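Local structure of Plm1 (4HXY) at residues A[84-96]-A[101-113]. The protein probably reduces, with NADPH, the beta-keto group of the chain intermediate in the first module of the phoslactomycin polyketide synthase. Residues are numbered along the deposited sequence; the frame is centred on the assembly and turned at random.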
ATOM      1  N   PRO A  84       0.447 -15.717 -20.281  1.00 12.46           N
ATOM      2  CA  PRO A  84       0.617 -15.028 -19.001  1.00 11.63           C
ATOM      3  C   PRO A  84       1.011 -13.551 -19.142  1.00 10.37           C
ATOM      4  O   PRO A  84       1.829 -13.206 -19.994  1.00 10.17           O
ATOM      5  CB  PRO A  84       1.757 -15.803 -18.333  1.00 12.28           C
ATOM      6  CG  PRO A  84       1.844 -17.113 -19.047  1.00 14.18           C
ATOM      7  CD  PRO A  84       1.370 -16.859 -20.433  1.00 12.99           C
ATOM      8  N   VAL A  85       0.425 -12.719 -18.290  1.00  9.31           N
ATOM      9  CA  VAL A  85       0.678 -11.293 -18.256  1.00  8.71           C
ATOM     10  C   VAL A  85       1.660 -10.989 -17.141  1.00  7.86           C
ATOM     11  O   VAL A  85       1.363 -11.188 -15.955  1.00  7.34           O
ATOM     12  CB  VAL A  85      -0.609 -10.515 -17.999  1.00  8.54           C
ATOM     13  CG1 VAL A  85      -0.335  -9.026 -17.917  1.00  9.43           C
ATOM     14  CG2 VAL A  85      -1.633 -10.826 -19.110  1.00 10.98           C
ATOM     15  N   TRP A  86       2.817 -10.495 -17.538  1.00  7.06           N
ATOM     16  CA  TRP A  86       3.885 -10.159 -16.616  1.00  7.17           C
ATOM     17  C   TRP A  86       4.069  -8.660 -16.630  1.00  7.53           C
ATOM     18  O   TRP A  86       3.984  -8.036 -17.697  1.00  7.91           O
ATOM     19  CB  TRP A  86       5.181 -10.862 -17.058  1.00  6.75           C
ATOM     20  CG  TRP A  86       5.220 -12.295 -16.691  1.00  9.24           C
ATOM     21  CD1 TRP A  86       4.821 -13.360 -17.457  1.00  9.71           C
ATOM     22  CD2 TRP A  86       5.677 -12.843 -15.448  1.00  8.76           C
ATOM     23  NE1 TRP A  86       4.990 -14.530 -16.748  1.00 10.96           N
ATOM     24  CE2 TRP A  86       5.502 -14.240 -15.517  1.00  9.73           C
ATOM     25  CE3 TRP A  86       6.189 -12.283 -14.277  1.00  9.95           C
ATOM     26  CZ2 TRP A  86       5.842 -15.086 -14.457  1.00 11.70           C
ATOM     27  CZ3 TRP A  86       6.509 -13.112 -13.227  1.00 10.86           C
ATOM     28  CH2 TRP A  86       6.350 -14.499 -13.324  1.00 10.58           C
ATOM     29  N   CYS A  87       4.328  -8.086 -15.459  1.00  7.42           N
ATOM     30  CA  CYS A  87       4.522  -6.647 -15.320  1.00  7.33           C
ATOM     31  C   CYS A  87       5.880  -6.366 -14.697  1.00  7.73           C
ATOM     32  O   CYS A  87       6.170  -6.868 -13.600  1.00  7.58           O
ATOM     33  CB  CYS A  87       3.403  -6.050 -14.470  1.00  6.94           C
ATOM     34  SG  CYS A  87       3.549  -4.257 -14.263  1.00  9.03           S
ATOM     35  N   VAL A  88       6.706  -5.575 -15.387  1.00  7.25           N
ATOM     36  CA  VAL A  88       8.015  -5.172 -14.845  1.00  8.01           C
ATOM     37  C   VAL A  88       8.008  -3.713 -14.376  1.00  8.15           C
ATOM     38  O   VAL A  88       7.432  -2.839 -15.016  1.00  8.52           O
ATOM     39  CB  VAL A  88       9.185  -5.380 -15.831  1.00  8.91           C
ATOM     40  CG1 VAL A  88       9.463  -6.853 -16.005  1.00 10.54           C
ATOM     41  CG2 VAL A  88       8.912  -4.693 -17.186  1.00  8.36           C
ATOM     42  N   THR A  89       8.627  -3.495 -13.230  1.00  8.16           N
ATOM     43  CA  THR A  89       8.735  -2.199 -12.594  1.00  8.08           C
ATOM     44  C   THR A  89      10.201  -1.983 -12.225  1.00  8.48           C
ATOM     45  O   THR A  89      11.026  -2.868 -12.429  1.00  8.57           O
ATOM     46  CB  THR A  89       7.919  -2.155 -11.304  1.00  8.08           C
ATOM     47  OG1 THR A  89       8.366  -3.184 -10.400  1.00  6.71           O
ATOM     48  CG2 THR A  89       6.449  -2.377 -11.614  1.00  7.77           C
ATOM     49  N   SER A  90      10.506  -0.788 -11.737  1.00  8.98           N
ATOM     50  CA  SER A  90      11.781  -0.480 -11.088  1.00 10.28           C
ATOM     51  C   SER A  90      11.529   0.440  -9.886  1.00 10.68           C
ATOM     52  O   SER A  90      10.607   1.273  -9.900  1.00 10.57           O
ATOM     53  CB  SER A  90      12.760   0.169 -12.086  1.00 10.82           C
ATOM     54  OG  SER A  90      12.266   1.427 -12.473  1.00 13.69           O
ATOM     55  N   ARG A  91      12.303   0.227  -8.822  1.00 11.16           N
ATOM     56  CA  ARG A  91      12.229   1.002  -7.582  1.00 12.09           C
ATOM     57  C   ARG A  91      10.892   0.796  -6.839  1.00 11.69           C
ATOM     58  O   ARG A  91      10.544   1.600  -6.004  1.00 12.50           O
ATOM     59  CB  ARG A  91      12.472   2.512  -7.839  1.00 13.05           C
ATOM     60  CG  ARG A  91      13.846   2.869  -8.455  1.00 16.59           C
ATOM     61  CD  ARG A  91      13.895   4.325  -8.950  1.00 19.78           C
ATOM     62  NE  ARG A  91      13.649   5.284  -7.879  1.00 24.23           N
ATOM     63  CZ  ARG A  91      13.080   6.483  -8.013  1.00 27.37           C
ATOM     64  NH1 ARG A  91      12.659   6.926  -9.195  1.00 26.85           N
ATOM     65  NH2 ARG A  91      12.915   7.249  -6.936  1.00 29.47           N
ATOM     66  N   ALA A  92      10.188  -0.305  -7.116  1.00 10.66           N
ATOM     67  CA  ALA A  92       8.828  -0.499  -6.600  1.00 10.80           C
ATOM     68  C   ALA A  92       8.810  -1.180  -5.220  1.00 10.51           C
ATOM     69  O   ALA A  92       7.845  -1.029  -4.468  1.00 10.73           O
ATOM     70  CB  ALA A  92       7.974  -1.273  -7.609  1.00 10.81           C
ATOM     71  N   VAL A  93       9.884  -1.896  -4.906  1.00 10.45           N
ATOM     72  CA  VAL A  93      10.024  -2.694  -3.681  1.00 10.56           C
ATOM     73  C   VAL A  93      11.416  -2.516  -3.076  1.00 11.26           C
ATOM     74  O   VAL A  93      12.389  -2.197  -3.786  1.00 12.04           O
ATOM     75  CB  VAL A  93       9.745  -4.213  -3.947  1.00 10.76           C
ATOM     76  CG1 VAL A  93       8.322  -4.420  -4.469  1.00 10.72           C
ATOM     77  CG2 VAL A  93      10.740  -4.824  -4.929  1.00 10.54           C
ATOM     78  N   GLY A  94      11.485  -2.730  -1.766  1.00 12.21           N
ATOM     79  CA  GLY A  94      12.735  -2.652  -1.006  1.00 13.96           C
ATOM     80  C   GLY A  94      13.067  -4.055  -0.565  1.00 14.36           C
ATOM     81  O   GLY A  94      12.438  -4.583   0.348  1.00 15.00           O
ATOM     82  N   VAL A  95      14.038  -4.679  -1.224  1.00 15.99           N
ATOM     83  CA  VAL A  95      14.426  -6.048  -0.872  1.00 17.17           C
ATOM     84  C   VAL A  95      15.194  -6.141   0.457  1.00 19.87           C
ATOM     85  O   VAL A  95      15.154  -7.171   1.130  1.00 20.92           O
ATOM     86  CB  VAL A  95      15.224  -6.709  -1.994  1.00 17.00           C
ATOM     87  CG1 VAL A  95      15.704  -8.075  -1.557  1.00 16.97           C
ATOM     88  CG2 VAL A  95      14.357  -6.819  -3.245  1.00 15.13           C
ATOM     89  N   GLY A  96      15.855  -5.058   0.841  1.00 22.85           N
ATOM     90  CA  GLY A  96      16.638  -5.006   2.081  1.00 25.30           C
ATOM     91  C   GLY A  96      18.092  -5.387   1.857  1.00 27.63           C
ATOM     92  O   GLY A  96      18.765  -5.845   2.785  1.00 28.80           O
ATOM     93  N   PRO A 101      17.510   0.384  -4.594  1.00 28.86           N
ATOM     94  CA  PRO A 101      17.341   1.772  -4.961  1.00 27.47           C
ATOM     95  C   PRO A 101      16.437   2.526  -3.987  1.00 25.87           C
ATOM     96  O   PRO A 101      15.800   1.921  -3.114  1.00 24.83           O
ATOM     97  CB  PRO A 101      16.671   1.687  -6.327  1.00 27.66           C
ATOM     98  CG  PRO A 101      15.904   0.422  -6.286  1.00 28.71           C
ATOM     99  CD  PRO A 101      16.758  -0.515  -5.499  1.00 29.09           C
ATOM    100  N   ALA A 102      16.392   3.840  -4.156  1.00 24.23           N
ATOM    101  CA  ALA A 102      15.502   4.689  -3.375  1.00 22.97           C
ATOM    102  C   ALA A 102      14.050   4.408  -3.772  1.00 21.37           C
ATOM    103  O   ALA A 102      13.769   4.091  -4.928  1.00 21.81           O
ATOM    104  CB  ALA A 102      15.839   6.146  -3.602  1.00 23.12           C
ATOM    105  N   ALA A 103      13.135   4.552  -2.821  1.00 19.63           N
ATOM    106  CA  ALA A 103      11.716   4.223  -3.036  1.00 18.85           C
ATOM    107  C   ALA A 103      11.064   5.111  -4.100  1.00 17.83           C
ATOM    108  O   ALA A 103      11.301   6.349  -4.134  1.00 18.82           O
ATOM    109  CB  ALA A 103      10.944   4.314  -1.708  1.00 18.51           C
ATOM    110  N   ASP A 104      10.284   4.484  -4.991  1.00 15.45           N
ATOM    111  CA  ASP A 104       9.467   5.189  -5.972  1.00 13.75           C
ATOM    112  C   ASP A 104       8.030   4.935  -5.532  1.00 11.89           C
ATOM    113  O   ASP A 104       7.551   3.799  -5.605  1.00 10.33           O
ATOM    114  CB  ASP A 104       9.722   4.639  -7.385  1.00 14.04           C
ATOM    115  CG  ASP A 104       8.873   5.294  -8.469  1.00 17.20           C
ATOM    116  OD1 ASP A 104       7.757   5.788  -8.224  1.00 17.49           O
ATOM    117  OD2 ASP A 104       9.329   5.261  -9.639  1.00 23.86           O
ATOM    118  N   VAL A 105       7.367   5.982  -5.043  1.00  9.63           N
ATOM    119  CA  VAL A 105       6.036   5.831  -4.455  1.00  8.90           C
ATOM    120  C   VAL A 105       5.044   5.345  -5.503  1.00  9.36           C
ATOM    121  O   VAL A 105       4.265   4.424  -5.257  1.00  8.92           O
ATOM    122  CB  VAL A 105       5.583   7.153  -3.795  1.00  8.36           C
ATOM    123  CG1 VAL A 105       4.076   7.150  -3.463  1.00  8.92           C
ATOM    124  CG2 VAL A 105       6.443   7.426  -2.563  1.00  8.00           C
ATOM    125  N   ARG A 106       5.074   5.945  -6.683  1.00  8.85           N
ATOM    126  CA  ARG A 106       4.099   5.578  -7.711  1.00 10.41           C
ATOM    127  C   ARG A 106       4.314   4.160  -8.256  1.00  8.84           C
ATOM    128  O   ARG A 106       3.355   3.445  -8.535  1.00  9.30           O
ATOM    129  CB  ARG A 106       4.068   6.631  -8.803  1.00 10.74           C
ATOM    130  CG  ARG A 106       3.526   7.940  -8.231  1.00 15.25           C
ATOM    131  CD  ARG A 106       3.247   8.965  -9.286  1.00 19.69           C
ATOM    132  NE  ARG A 106       2.992  10.289  -8.714  1.00 22.53           N
ATOM    133  CZ  ARG A 106       1.871  10.678  -8.091  1.00 24.21           C
ATOM    134  NH1 ARG A 106       1.781  11.921  -7.639  1.00 24.00           N
ATOM    135  NH2 ARG A 106       0.837   9.857  -7.915  1.00 24.56           N
ATOM    136  N   ALA A 107       5.562   3.739  -8.364  1.00  8.17           N
ATOM    137  CA  ALA A 107       5.861   2.395  -8.829  1.00  7.64           C
ATOM    138  C   ALA A 107       5.330   1.334  -7.877  1.00  7.15           C
ATOM    139  O   ALA A 107       4.891   0.250  -8.301  1.00  7.12           O
ATOM    140  CB  ALA A 107       7.364   2.199  -9.018  1.00  8.30           C
ATOM    141  N   ALA A 108       5.408   1.621  -6.577  1.00  6.90           N
ATOM    142  CA  ALA A 108       4.867   0.713  -5.557  1.00  6.14           C
ATOM    143  C   ALA A 108       3.371   0.430  -5.752  1.00  5.52           C
ATOM    144  O   ALA A 108       2.900  -0.683  -5.486  1.00  4.81           O
ATOM    145  CB  ALA A 108       5.149   1.268  -4.129  1.00  6.34           C
ATOM    146  N   GLY A 109       2.629   1.420  -6.230  1.00  4.80           N
ATOM    147  CA  GLY A 109       1.207   1.253  -6.528  1.00  5.22           C
ATOM    148  C   GLY A 109       0.913   0.186  -7.571  1.00  5.22           C
ATOM    149  O   GLY A 109      -0.127  -0.469  -7.535  1.00  4.75           O
ATOM    150  N   VAL A 110       1.839   0.017  -8.506  1.00  4.61           N
ATOM    151  CA  VAL A 110       1.744  -1.034  -9.519  1.00  5.11           C
ATOM    152  C   VAL A 110       1.620  -2.399  -8.840  1.00  4.37           C
ATOM    153  O   VAL A 110       0.827  -3.252  -9.257  1.00  4.91           O
ATOM    154  CB  VAL A 110       2.970  -1.051 -10.425  1.00  5.17           C
ATOM    155  CG1 VAL A 110       2.871  -2.193 -11.393  1.00  5.51           C
ATOM    156  CG2 VAL A 110       3.094   0.274 -11.261  1.00  4.84           C
ATOM    157  N   TRP A 111       2.434  -2.614  -7.805  1.00  4.61           N
ATOM    158  CA  TRP A 111       2.430  -3.886  -7.070  1.00  5.02           C
ATOM    159  C   TRP A 111       1.130  -4.078  -6.281  1.00  5.04           C
ATOM    160  O   TRP A 111       0.588  -5.191  -6.207  1.00  5.40           O
ATOM    161  CB  TRP A 111       3.663  -3.979  -6.154  1.00  4.85           C
ATOM    162  CG  TRP A 111       4.860  -4.360  -6.922  1.00  6.27           C
ATOM    163  CD1 TRP A 111       5.424  -3.672  -7.962  1.00  5.77           C
ATOM    164  CD2 TRP A 111       5.633  -5.549  -6.769  1.00  4.72           C
ATOM    165  NE1 TRP A 111       6.495  -4.347  -8.449  1.00  7.58           N
ATOM    166  CE2 TRP A 111       6.664  -5.498  -7.726  1.00  4.66           C
ATOM    167  CE3 TRP A 111       5.593  -6.630  -5.876  1.00  6.46           C
ATOM    168  CZ2 TRP A 111       7.613  -6.492  -7.844  1.00  5.42           C
ATOM    169  CZ3 TRP A 111       6.541  -7.623  -6.024  1.00  5.97           C
ATOM    170  CH2 TRP A 111       7.556  -7.523  -6.960  1.00  5.86           C
ATOM    171  N   GLY A 112       0.604  -3.005  -5.704  1.00  4.83           N
ATOM    172  CA  GLY A 112      -0.672  -3.099  -4.994  1.00  4.38           C
ATOM    173  C   GLY A 112      -1.766  -3.568  -5.926  1.00  4.09           C
ATOM    174  O   GLY A 112      -2.521  -4.476  -5.602  1.00  5.00           O
ATOM    175  N   LEU A 113      -1.841  -2.953  -7.104  1.00  4.40           N
ATOM    176  CA  LEU A 113      -2.839  -3.317  -8.087  1.00  4.80           C
ATOM    177  C   LEU A 113      -2.597  -4.699  -8.689  1.00  4.43           C
ATOM    178  O   LEU A 113      -3.531  -5.474  -8.875  1.00  5.72           O
ATOM    179  CB  LEU A 113      -2.896  -2.256  -9.193  1.00  4.65           C
ATOM    180  CG  LEU A 113      -4.082  -2.436 -10.127  1.00  7.58           C
ATOM    181  CD1 LEU A 113      -4.694  -1.044 -10.438  1.00 12.27           C
ATOM    182  CD2 LEU A 113      -3.670  -3.178 -11.372  1.00  9.83           C
TER
HETATM  183  O   HOH W   1      11.000   3.875 -11.069  1.00 23.55           O
HETATM  184  O   HOH W   2       9.045   1.854  -3.600  1.00 21.42           O
HETATM  185  O   HOH W   3      13.050   8.303  -3.973  1.00 26.47           O
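Strand 85-90 and segment 105-113, the first turns of helix 105-120, run nearly antiparallel, 153° between their directions and 8.5 Å apart at closest approach, and D104 N donates to R91 O (3.1 Å) where the loop returns. W111 turns its indole edge to the strand: NE1 donates almost straight to T89 OG1 (2.9 Å), which lies near the ring plane and also bonds D130. V93 CG1 sits over one face, 3.6 Å from the centroid of the six-membered ring of W111, a CH-pi contact, while A92 CB touches CD1 and NE1. T89 CG2 meets V110 CG1 tip to tip. This is the strand-to-helix half of a beta-alpha-beta unit completed by strand 125-131, consistent with the N-terminal, Rossmann-like structural subdomain of modular ketoreductases, away from the later subdomain that holds NADPH. At the helix start D104 is the N-cap, its OD1 accepting from A107 N (3.0 Å). R91, bent at chi3 (60°), lays its guanidinium over D104 CB; NE donates to A102 O (3.2 Å), and the link from NH1 to D104 OD2 (3.7 Å) is a long salt bridge, the oxygen well out of the guanidinium plane, so charge alone acts. An alanine here is likely to leave A102 O without this donor and take away the charge beside the D104 carboxylate. Water 1 joins S90 O to D104 OD2.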